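Local coordinates for protein luciferase (Lingulodinium polyedrum, PDB 1VPR) that catalyses the oxidation of dinoflagellate luciferin by molecular oxygen with emission of blue light, this chain being the third of three homologous luciferase domains, at residues 214-219 against 230-235; 225-230 against 237-242; 158-163 against 255-260; 150-155 against 338-343. All blocks are in the same frame, centred on the assembly; numbering follows the deposited sequence.

How the contacts relate
Contacts 1 and 2 are buried and belong to the beta barrel itself; contact 3 is partly buried at its margin, and contact 4 lies on the surface. Strand 229-233 serves both of the first two: contact 1 pairs it with strand 215-219, contact 2 sets its start against strand 237-241, and Arg230 belongs to both. Accordingly the chemistry moves from backbone pairing through a buried salt bridge to carboxylate, hydroxyl and proline contacts made mostly by loops. Contacts 3 and 4 both use the segment ahead of strand 163-169 and meet where Glu257 OE2 and Tyr154 OH lie 2.7 Å apart. Contacts 1, 2 and 3 are all nested inside the loop closed by contact 4.

Contact 1: residues 214-219 against 230-235; sequences DVCTVD and RTWKSG
The carbonyl oxygen Val218 O is gripped twice by one residue: Arg230 N and Arg230 NH1 reach it from opposite faces of its plane, with Arg230 NH1 2.9 Å from Val218 O. Val218 O lies in the plane of the guanidinium, at its edge. A bend at chi2 (-84°) lays Arg230 CD 3.7 Å from Val218 CB. The rest of the guanidinium bonds Arg227 O and forms a salt bridge with Glu240. Replacing Arg230 by an alanine would probably leave Val218 O with just its backbone donor from this pair and strip Glu240 of its salt-bridge mate. Strands 215-219 and 229-233 form an antiparallel beta hairpin at one end of the strand order in the ten-stranded sheet of this calycin-type barrel. Cys216 and Trp232 make a hydrogen-bonded pair, as do Val218 and Arg230; beyond the strand, Ser234 N donates to Asp214 O. On the face that carries Cys216 and Trp232, Cys216 CB sits over the indole's six-membered ring, 3.8 Å from its centroid and shifted toward the rim, while SG approaches obliquely. Val218 CG2 comes within 3.9 Å of Trp232 NE1. Phe238 stacks on the same indole. The other face holds Thr217 and Thr231, whose hydroxyls lie close together, although the place of Thr231 OG1 is less certain. Here too Lys233 runs extended beside Asp214; Asp214 OD1 and Lys233 NZ stay 4.2 Å apart, beyond a salt bridge, and a water bridges Asp214 OD2 to Lys233 NZ.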
# COMPACT_ATOMS: atom_id res chain seq x y z
N ASP A 214 -1.94 13.69 -12.25
CA ASP A 214 -2.69 12.48 -11.95
C ASP A 214 -1.87 11.18 -12.05
O ASP A 214 -2.44 10.08 -12.06
CB ASP A 214 -3.91 12.40 -12.87
CG ASP A 214 -3.54 12.46 -14.34
OD1 ASP A 214 -4.43 12.35 -15.20
OD2 ASP A 214 -2.34 12.61 -14.65
N VAL A 215 -0.55 11.31 -12.15
CA VAL A 215 0.34 10.14 -12.23
C VAL A 215 1.31 10.21 -11.06
O VAL A 215 1.91 11.26 -10.79
CB VAL A 215 1.13 10.11 -13.56
CG1 VAL A 215 2.22 9.03 -13.51
CG2 VAL A 215 0.17 9.82 -14.71
N CYS A 216 1.45 9.11 -10.33
CA CYS A 216 2.36 9.06 -9.19
C CYS A 216 3.19 7.80 -9.16
O CYS A 216 2.75 6.75 -9.62
CB CYS A 216 1.59 9.05 -7.88
SG CYS A 216 0.68 10.51 -7.44
N THR A 217 4.38 7.89 -8.57
CA THR A 217 5.22 6.72 -8.32
C THR A 217 5.29 6.70 -6.79
O THR A 217 5.54 7.74 -6.16
CB THR A 217 6.60 6.85 -8.89
OG1 THR A 217 6.53 6.77 -10.31
CG2 THR A 217 7.51 5.71 -8.36
N VAL A 218 5.04 5.55 -6.18
CA VAL A 218 5.02 5.45 -4.74
C VAL A 218 5.95 4.35 -4.21
O VAL A 218 5.89 3.20 -4.67
CB VAL A 218 3.56 5.16 -4.22
CG1 VAL A 218 3.54 5.03 -2.69
CG2 VAL A 218 2.62 6.26 -4.66
N ASP A 219 6.81 4.72 -3.28
CA ASP A 219 7.71 3.77 -2.63
C ASP A 219 7.00 3.50 -1.32
O ASP A 219 6.68 4.43 -0.56
CB ASP A 219 9.09 4.41 -2.40
CG ASP A 219 9.76 4.80 -3.70
OD1 ASP A 219 10.32 3.92 -4.37
OD2 ASP A 219 9.70 5.98 -4.11
N ARG A 230 5.89 1.41 -7.17
CA ARG A 230 4.82 1.22 -8.16
C ARG A 230 4.43 2.59 -8.71
O ARG A 230 4.56 3.62 -8.04
CB ARG A 230 3.56 0.55 -7.56
CG ARG A 230 2.64 1.46 -6.73
CD ARG A 230 3.09 1.60 -5.30
NE ARG A 230 3.11 0.29 -4.64
CZ ARG A 230 4.19 -0.24 -4.04
NH1 ARG A 230 5.32 0.44 -4.02
NH2 ARG A 230 4.13 -1.43 -3.45
N THR A 231 4.01 2.60 -9.97
CA THR A 231 3.56 3.83 -10.62
C THR A 231 2.14 3.56 -11.11
O THR A 231 1.87 2.49 -11.67
CB THR A 231 4.44 4.19 -11.84
OG1 THR A 231 5.77 4.52 -11.41
CG2 THR A 231 3.88 5.39 -12.58
N TRP A 232 1.25 4.51 -10.92
CA TRP A 232 -0.12 4.33 -11.38
C TRP A 232 -0.72 5.65 -11.84
O TRP A 232 -0.12 6.71 -11.67
CB TRP A 232 -0.99 3.70 -10.26
CG TRP A 232 -0.78 4.24 -8.88
CD1 TRP A 232 -0.13 3.61 -7.84
CD2 TRP A 232 -1.16 5.53 -8.37
NE1 TRP A 232 -0.08 4.43 -6.74
CE2 TRP A 232 -0.70 5.62 -7.03
CE3 TRP A 232 -1.84 6.63 -8.92
CZ2 TRP A 232 -0.89 6.75 -6.24
CZ3 TRP A 232 -2.03 7.77 -8.13
CH2 TRP A 232 -1.56 7.82 -6.80
N LYS A 233 -1.90 5.59 -12.45
CA LYS A 233 -2.56 6.80 -12.91
C LYS A 233 -4.01 6.79 -12.42
O LYS A 233 -4.67 5.73 -12.39
CB LYS A 233 -2.51 6.91 -14.45
CG LYS A 233 -3.26 8.14 -15.01
CD LYS A 233 -3.10 8.26 -16.54
CE LYS A 233 -3.85 9.49 -17.06
NZ LYS A 233 -3.39 9.90 -18.41
N SER A 234 -4.49 7.97 -12.04
CA SER A 234 -5.86 8.14 -11.56
C SER A 234 -6.83 7.36 -12.46
O SER A 234 -6.82 7.52 -13.67
CB SER A 234 -6.21 9.63 -11.60
OG SER A 234 -7.51 9.89 -11.13
N GLY A 235 -7.63 6.49 -11.85
CA GLY A 235 -8.64 5.73 -12.59
C GLY A 235 -8.17 4.44 -13.26
O GLY A 235 -8.99 3.74 -13.89
O HOH W 1 -1.59 12.08 -17.55

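Contact 2: residues 225-230 against 237-242; sequences FARAKR and YFYEPL
This is a buried polar contact between the two outermost strands of the calycin-type barrel's sheet, strand 229-233 with the loop leading into it and strand 237-241, and its heart is a salt bridge between Arg230 and Glu240. The strands do not pair along their length; a single backbone bridge joins Phe225 to Leu242, and Ala226 N donates to Pro241 O. Arg230 meets the carboxylate side-on, NE to Glu240 OE2 at 2.9 Å and NH2 to Glu240 OE1 at 3.0 Å. The two side chains cross at about a right angle, their flat groups turned 42° apart, and OE1 accepts on its syn lone pair. A bend at chi2 (-84°) turns Glu240 CD toward the arginine. The same guanidinium also donates from NH2 to Arg227 O, 2.7 Å away, which is likely to limit its rotation further. Phe225 CD2 and Leu242 CD2 lie 3.7 Å apart, their side chains side by side and pointing the same way. Arg227 reaches the opposing strand and donates from NH2 to Tyr239 O at 2.9 Å, the nitrogen standing above the carbonyl plane; its NH1 makes a salt bridge to Asp353. Two waters sit between the segments. One takes the hydrogen of Arg227 NE and donates to Tyr239 O. The other accepts from Arg227 N and donates to both Pro241 O and Glu240 OE1, the last 2.8 Å from the water oxygen.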
# COMPACT_ATOMS: atom_id res chain seq x y z
N PHE A 225 4.52 -4.83 1.32
CA PHE A 225 4.33 -5.02 -0.11
C PHE A 225 5.55 -5.67 -0.77
O PHE A 225 6.69 -5.26 -0.51
CB PHE A 225 4.03 -3.66 -0.78
CG PHE A 225 2.81 -2.97 -0.22
CD1 PHE A 225 2.93 -2.03 0.80
CD2 PHE A 225 1.54 -3.33 -0.66
CE1 PHE A 225 1.79 -1.46 1.38
CE2 PHE A 225 0.40 -2.78 -0.09
CZ PHE A 225 0.52 -1.84 0.93
N ALA A 226 5.29 -6.64 -1.64
CA ALA A 226 6.39 -7.33 -2.33
C ALA A 226 7.09 -6.40 -3.30
O ALA A 226 8.28 -6.54 -3.52
CB ALA A 226 5.86 -8.59 -3.05
N ARG A 227 6.38 -5.42 -3.87
CA ARG A 227 7.03 -4.49 -4.80
C ARG A 227 7.39 -3.18 -4.07
O ARG A 227 6.54 -2.55 -3.44
CB ARG A 227 6.11 -4.24 -6.02
CG ARG A 227 6.59 -3.15 -6.98
CD ARG A 227 6.00 -3.25 -8.39
NE ARG A 227 4.69 -3.89 -8.45
CZ ARG A 227 4.27 -4.59 -9.50
NH1 ARG A 227 5.07 -4.74 -10.56
NH2 ARG A 227 3.06 -5.16 -9.51
N ALA A 228 8.66 -2.80 -4.13
CA ALA A 228 9.12 -1.60 -3.45
C ALA A 228 8.56 -0.32 -4.05
O ALA A 228 8.22 0.62 -3.33
CB ALA A 228 10.68 -1.56 -3.48
N LYS A 229 8.47 -0.30 -5.38
CA LYS A 229 8.01 0.88 -6.10
C LYS A 229 6.93 0.58 -7.13
O LYS A 229 7.06 -0.39 -7.89
CB LYS A 229 9.19 1.48 -6.87
CG LYS A 229 10.40 1.80 -6.01
CD LYS A 229 11.62 2.23 -6.82
CE LYS A 229 11.35 3.50 -7.59
NZ LYS A 229 11.43 4.68 -6.69
N ARG A 230 5.89 1.41 -7.17
CA ARG A 230 4.82 1.22 -8.16
C ARG A 230 4.43 2.59 -8.71
O ARG A 230 4.56 3.62 -8.04
CB ARG A 230 3.56 0.55 -7.56
CG ARG A 230 2.64 1.46 -6.73
CD ARG A 230 3.09 1.60 -5.30
NE ARG A 230 3.11 0.29 -4.64
CZ ARG A 230 4.19 -0.24 -4.04
NH1 ARG A 230 5.32 0.44 -4.02
NH2 ARG A 230 4.13 -1.43 -3.45
N TYR A 237 -6.11 0.60 -13.02
CA TYR A 237 -5.75 -0.50 -12.14
C TYR A 237 -4.26 -0.78 -12.03
O TYR A 237 -3.46 -0.46 -12.92
CB TYR A 237 -6.41 -1.81 -12.62
CG TYR A 237 -7.72 -2.15 -11.95
CD1 TYR A 237 -8.94 -1.81 -12.53
CD2 TYR A 237 -7.74 -2.83 -10.74
CE1 TYR A 237 -10.14 -2.15 -11.92
CE2 TYR A 237 -8.92 -3.16 -10.13
CZ TYR A 237 -10.12 -2.82 -10.72
OH TYR A 237 -11.28 -3.15 -10.10
N PHE A 238 -3.87 -1.36 -10.91
CA PHE A 238 -2.51 -1.79 -10.74
C PHE A 238 -2.58 -2.99 -9.82
O PHE A 238 -3.57 -3.21 -9.12
CB PHE A 238 -1.56 -0.67 -10.25
CG PHE A 238 -1.90 -0.08 -8.91
CD1 PHE A 238 -1.17 -0.43 -7.79
CD2 PHE A 238 -2.89 0.89 -8.80
CE1 PHE A 238 -1.43 0.18 -6.55
CE2 PHE A 238 -3.15 1.50 -7.59
CZ PHE A 238 -2.41 1.15 -6.45
N TYR A 239 -1.54 -3.78 -9.85
CA TYR A 239 -1.48 -5.00 -9.09
C TYR A 239 -0.51 -4.88 -7.91
O TYR A 239 0.63 -4.43 -8.09
CB TYR A 239 -1.03 -6.11 -10.05
CG TYR A 239 -0.58 -7.39 -9.39
CD1 TYR A 239 -1.39 -8.01 -8.43
CD2 TYR A 239 0.64 -8.00 -9.73
CE1 TYR A 239 -1.00 -9.20 -7.82
CE2 TYR A 239 1.04 -9.19 -9.12
CZ TYR A 239 0.20 -9.79 -8.16
OH TYR A 239 0.53 -10.99 -7.58
N GLU A 240 -0.97 -5.25 -6.73
CA GLU A 240 -0.12 -5.22 -5.55
C GLU A 240 0.13 -6.61 -4.96
O GLU A 240 -0.73 -7.16 -4.28
CB GLU A 240 -0.74 -4.35 -4.45
CG GLU A 240 -0.72 -2.85 -4.73
CD GLU A 240 0.61 -2.21 -4.34
OE1 GLU A 240 1.67 -2.89 -4.38
OE2 GLU A 240 0.59 -1.00 -4.00
N PRO A 241 1.29 -7.22 -5.27
CA PRO A 241 1.53 -8.54 -4.67
C PRO A 241 1.96 -8.25 -3.23
O PRO A 241 2.69 -7.29 -2.98
CB PRO A 241 2.69 -9.11 -5.50
CG PRO A 241 3.34 -7.87 -6.10
CD PRO A 241 2.15 -7.01 -6.44
N LEU A 242 1.51 -9.07 -2.28
CA LEU A 242 1.82 -8.85 -0.87
C LEU A 242 2.79 -9.88 -0.31
O LEU A 242 2.81 -11.05 -0.74
CB LEU A 242 0.53 -8.90 -0.06
CG LEU A 242 -0.64 -8.06 -0.59
CD1 LEU A 242 -1.86 -8.30 0.29
CD2 LEU A 242 -0.26 -6.59 -0.64
O HOH W 2 3.47 -4.95 -3.96
O HOH W 3 2.41 -2.72 -7.22

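Contact 3: residues 158-163 against 255-260; sequences TNPLHG and PEEYRK
Glu257 starts with CG anti to its backbone N (chi1 -177°) and then bends at chi2 (73°), which turns CD toward Thr158; on the other side, Thr158 OG1 stands between its own backbone N and carbonyl carbon. The two side chains cross at about a right angle. A single carboxylate oxygen then takes two bonds: Thr158 N donates to the syn lone pair of Glu257 OE1 at 2.6 Å, and Thr158 OG1 donates to the anti lone pair of Glu257 OE1, also at 2.6 Å. The second oxygen, OE2, bonds with Tyr154 OH and Lys157 N, so both carboxylate oxygens are held. Replacing Glu257 by an alanine would probably leave Thr158 N and OG1 without their shared acceptor, and Tyr154 OH and Lys157 N without this partner. The contact joins the loop ahead of strand 163-169, where Asn159 to His162 form a type I beta turn, to the loop that enters strand 259-266 of the barrel. Pro160, in that turn, adds apolar contact: its CG lies 3.2 Å from Glu257 O, and its CB packs obliquely against the ring of Tyr258, 3.7 Å from CD2. A water spans Thr158 OG1 and Tyr258 OH. Deeper in, Leu161 CD1 touches Lys260 CD at 3.7 Å, while the lysine's ammonium forms a cation-pi contact with Trp252.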
# COMPACT_ATOMS: atom_id res chain seq x y z
N THR A 158 -1.02 21.29 -7.72
CA THR A 158 0.16 21.56 -6.92
C THR A 158 0.99 20.36 -6.46
O THR A 158 1.94 20.54 -5.71
CB THR A 158 -0.22 22.39 -5.66
OG1 THR A 158 -1.03 21.59 -4.79
CG2 THR A 158 -1.01 23.64 -6.06
N ASN A 159 0.64 19.15 -6.91
CA ASN A 159 1.37 17.94 -6.51
C ASN A 159 1.67 17.91 -5.01
O ASN A 159 2.82 17.74 -4.58
CB ASN A 159 2.68 17.86 -7.29
CG ASN A 159 2.46 17.87 -8.77
OD1 ASN A 159 1.55 17.21 -9.29
ND2 ASN A 159 3.29 18.61 -9.49
N PRO A 160 0.62 18.03 -4.18
CA PRO A 160 0.75 18.05 -2.73
C PRO A 160 1.25 16.77 -2.06
O PRO A 160 1.71 16.83 -0.92
CB PRO A 160 -0.65 18.45 -2.28
CG PRO A 160 -1.51 17.79 -3.30
CD PRO A 160 -0.79 18.11 -4.58
N LEU A 161 1.14 15.63 -2.73
CA LEU A 161 1.58 14.36 -2.18
C LEU A 161 3.09 14.13 -2.36
O LEU A 161 3.69 13.29 -1.67
CB LEU A 161 0.84 13.21 -2.86
CG LEU A 161 -0.68 13.40 -2.99
CD1 LEU A 161 -1.30 12.20 -3.70
CD2 LEU A 161 -1.28 13.58 -1.61
N HIS A 162 3.69 14.87 -3.28
CA HIS A 162 5.11 14.75 -3.59
C HIS A 162 5.99 14.99 -2.35
O HIS A 162 5.92 16.05 -1.73
CB HIS A 162 5.48 15.75 -4.69
CG HIS A 162 6.77 15.46 -5.38
ND1 HIS A 162 6.85 14.60 -6.46
CD2 HIS A 162 8.01 15.96 -5.21
CE1 HIS A 162 8.08 14.60 -6.93
NE2 HIS A 162 8.81 15.42 -6.19
N GLY A 163 6.80 14.01 -1.99
CA GLY A 163 7.68 14.16 -0.84
C GLY A 163 7.82 12.87 -0.05
O GLY A 163 7.43 11.79 -0.53
N PRO A 255 -9.58 12.80 -7.66
CA PRO A 255 -10.68 13.69 -8.04
C PRO A 255 -10.63 15.10 -7.48
O PRO A 255 -11.41 15.96 -7.90
CB PRO A 255 -11.88 12.95 -7.48
CG PRO A 255 -11.32 12.56 -6.10
CD PRO A 255 -9.95 12.02 -6.46
N GLU A 256 -9.72 15.32 -6.54
CA GLU A 256 -9.63 16.60 -5.85
C GLU A 256 -8.19 16.99 -5.69
O GLU A 256 -7.31 16.17 -5.90
CB GLU A 256 -10.23 16.46 -4.46
CG GLU A 256 -11.69 16.14 -4.45
CD GLU A 256 -12.14 15.64 -3.09
OE1 GLU A 256 -11.54 16.02 -2.07
OE2 GLU A 256 -13.11 14.85 -3.05
N GLU A 257 -7.93 18.23 -5.27
CA GLU A 257 -6.55 18.63 -5.14
C GLU A 257 -5.80 17.95 -4.00
O GLU A 257 -4.63 17.60 -4.15
CB GLU A 257 -6.44 20.14 -4.96
CG GLU A 257 -5.01 20.63 -4.88
CD GLU A 257 -4.28 20.60 -6.22
OE1 GLU A 257 -3.04 20.77 -6.20
OE2 GLU A 257 -4.95 20.42 -7.28
N TYR A 258 -6.47 17.75 -2.87
CA TYR A 258 -5.80 17.19 -1.71
C TYR A 258 -6.26 15.85 -1.20
O TYR A 258 -5.93 15.47 -0.08
CB TYR A 258 -5.85 18.19 -0.56
CG TYR A 258 -5.22 19.52 -0.91
CD1 TYR A 258 -6.01 20.61 -1.30
CD2 TYR A 258 -3.84 19.69 -0.89
CE1 TYR A 258 -5.43 21.84 -1.66
CE2 TYR A 258 -3.25 20.92 -1.25
CZ TYR A 258 -4.06 21.99 -1.63
OH TYR A 258 -3.48 23.19 -1.99
N ARG A 259 -7.03 15.12 -1.99
CA ARG A 259 -7.52 13.82 -1.57
C ARG A 259 -7.54 12.78 -2.66
O ARG A 259 -7.90 13.05 -3.79
CB ARG A 259 -8.95 13.95 -0.97
CG ARG A 259 -9.49 12.60 -0.51
CD ARG A 259 -10.77 12.68 0.33
NE ARG A 259 -11.85 13.32 -0.40
CZ ARG A 259 -13.13 13.15 -0.10
NH1 ARG A 259 -13.47 12.35 0.91
NH2 ARG A 259 -14.07 13.79 -0.79
N LYS A 260 -7.13 11.56 -2.32
CA LYS A 260 -7.21 10.46 -3.27
C LYS A 260 -8.28 9.52 -2.73
O LYS A 260 -8.42 9.36 -1.51
CB LYS A 260 -5.91 9.65 -3.34
CG LYS A 260 -4.70 10.39 -3.87
CD LYS A 260 -3.59 9.36 -4.09
CE LYS A 260 -3.20 8.66 -2.76
NZ LYS A 260 -2.09 7.71 -2.98
O HOH W 4 -0.66 22.73 -2.45

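Contact 4: residues 150-155 against 338-343; sequences PEPGYV and PYPTLA
Two irregular loops meet here on the surface of the catalytic domain: residues 150-155, in the segment leading to strand 163-169, and residues 338-343, well beyond the last barrel strand. Tyr339 carries the contact, its CG set anti to the backbone N (chi1 -169°). Its hydroxyl donates to Pro150 O, with 2.7 Å from Tyr339 OH to Pro150 O, and it meets that oxygen in the carbonyl plane on a lone pair. Pro150 O in turn lies in the plane of the ring, at its edge. Pro152 approaches tip to tip: its CD sits 3.2 Å from Tyr339 OH and 3.6 Å from Tyr339 CZ. Trp145 stacks on the same phenol ring, and Tyr339 is buried although much of the two loops is exposed. The extended Glu151 chain crosses Pro340 at about a right angle, and Glu151 OE2 comes within 3.5 Å of Pro340 CD. A water donates to both Glu151 OE2 and Pro338 O, tying the carboxylate to the opposite backbone. Thr341 OG1 bonds to Gly235 O, in the turn between strands 229-233 and 237-241. Across Pro340, Thr341 N donates to Tyr339 O at 2.8 Å; this bond, with Pro340 at phi -70° and psi 68°, makes an inverse gamma turn.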
# COMPACT_ATOMS: atom_id res chain seq x y z
N PRO A 150 -15.66 8.26 -7.41
CA PRO A 150 -15.70 9.36 -8.38
C PRO A 150 -15.00 8.95 -9.66
O PRO A 150 -14.11 8.10 -9.64
CB PRO A 150 -14.98 10.49 -7.66
CG PRO A 150 -14.04 9.75 -6.71
CD PRO A 150 -14.93 8.64 -6.20
N GLU A 151 -15.42 9.55 -10.78
CA GLU A 151 -14.81 9.26 -12.07
C GLU A 151 -13.54 10.07 -12.17
O GLU A 151 -13.38 11.07 -11.46
CB GLU A 151 -15.77 9.60 -13.21
CG GLU A 151 -17.01 8.71 -13.16
CD GLU A 151 -18.01 9.00 -14.26
OE1 GLU A 151 -17.93 10.08 -14.88
OE2 GLU A 151 -18.89 8.15 -14.50
N PRO A 152 -12.61 9.66 -13.03
CA PRO A 152 -11.35 10.41 -13.15
C PRO A 152 -11.47 11.60 -14.11
O PRO A 152 -12.47 11.74 -14.82
CB PRO A 152 -10.38 9.35 -13.66
CG PRO A 152 -11.26 8.54 -14.59
CD PRO A 152 -12.57 8.42 -13.83
N GLY A 153 -10.45 12.44 -14.13
CA GLY A 153 -10.45 13.59 -15.02
C GLY A 153 -9.72 14.75 -14.38
O GLY A 153 -8.98 15.46 -15.05
N TYR A 154 -9.93 14.95 -13.09
CA TYR A 154 -9.29 16.04 -12.37
C TYR A 154 -7.78 15.81 -12.33
O TYR A 154 -7.32 14.70 -12.11
CB TYR A 154 -9.81 16.13 -10.94
CG TYR A 154 -9.22 17.29 -10.20
CD1 TYR A 154 -9.62 18.59 -10.49
CD2 TYR A 154 -8.21 17.11 -9.26
CE1 TYR A 154 -9.01 19.68 -9.86
CE2 TYR A 154 -7.61 18.20 -8.63
CZ TYR A 154 -8.01 19.48 -8.94
OH TYR A 154 -7.39 20.55 -8.35
N VAL A 155 -7.01 16.88 -12.54
CA VAL A 155 -5.56 16.75 -12.49
C VAL A 155 -5.04 17.69 -11.41
O VAL A 155 -5.11 18.91 -11.55
CB VAL A 155 -4.90 17.13 -13.85
CG1 VAL A 155 -3.40 16.88 -13.77
CG2 VAL A 155 -5.55 16.32 -15.00
N PRO A 338 -21.71 2.35 -15.69
CA PRO A 338 -20.41 2.23 -16.37
C PRO A 338 -19.37 3.14 -15.74
O PRO A 338 -19.65 4.30 -15.44
CB PRO A 338 -20.72 2.66 -17.81
CG PRO A 338 -22.18 2.33 -17.97
CD PRO A 338 -22.75 2.79 -16.64
N TYR A 339 -18.16 2.63 -15.53
CA TYR A 339 -17.10 3.48 -14.99
C TYR A 339 -16.24 3.72 -16.22
O TYR A 339 -15.77 2.78 -16.85
CB TYR A 339 -16.30 2.76 -13.90
CG TYR A 339 -15.39 3.72 -13.18
CD1 TYR A 339 -15.85 4.49 -12.10
CD2 TYR A 339 -14.08 3.90 -13.61
CE1 TYR A 339 -15.00 5.43 -11.47
CE2 TYR A 339 -13.23 4.82 -13.00
CZ TYR A 339 -13.69 5.58 -11.94
OH TYR A 339 -12.81 6.45 -11.33
N PRO A 340 -15.99 4.99 -16.57
CA PRO A 340 -15.20 5.31 -17.76
C PRO A 340 -13.70 5.04 -17.82
O PRO A 340 -12.89 5.98 -17.89
CB PRO A 340 -15.51 6.78 -17.98
CG PRO A 340 -15.50 7.28 -16.57
CD PRO A 340 -16.33 6.23 -15.84
N THR A 341 -13.32 3.77 -17.82
CA THR A 341 -11.92 3.38 -17.94
C THR A 341 -11.89 2.22 -18.93
O THR A 341 -12.66 1.27 -18.79
CB THR A 341 -11.32 2.94 -16.58
OG1 THR A 341 -11.08 4.11 -15.77
CG2 THR A 341 -9.97 2.19 -16.78
N LEU A 342 -11.02 2.33 -19.94
CA LEU A 342 -10.88 1.30 -20.96
C LEU A 342 -10.01 0.15 -20.46
O LEU A 342 -9.02 0.36 -19.74
CB LEU A 342 -10.25 1.89 -22.24
CG LEU A 342 -10.99 3.11 -22.80
CD1 LEU A 342 -10.24 3.72 -23.98
CD2 LEU A 342 -12.42 2.69 -23.21
N ALA A 343 -10.39 -1.06 -20.86
CA ALA A 343 -9.70 -2.28 -20.46
C ALA A 343 -8.44 -2.55 -21.29
O ALA A 343 -8.31 -3.61 -21.90
CB ALA A 343 -10.67 -3.45 -20.57
O HOH W 5 -19.10 5.62 -13.11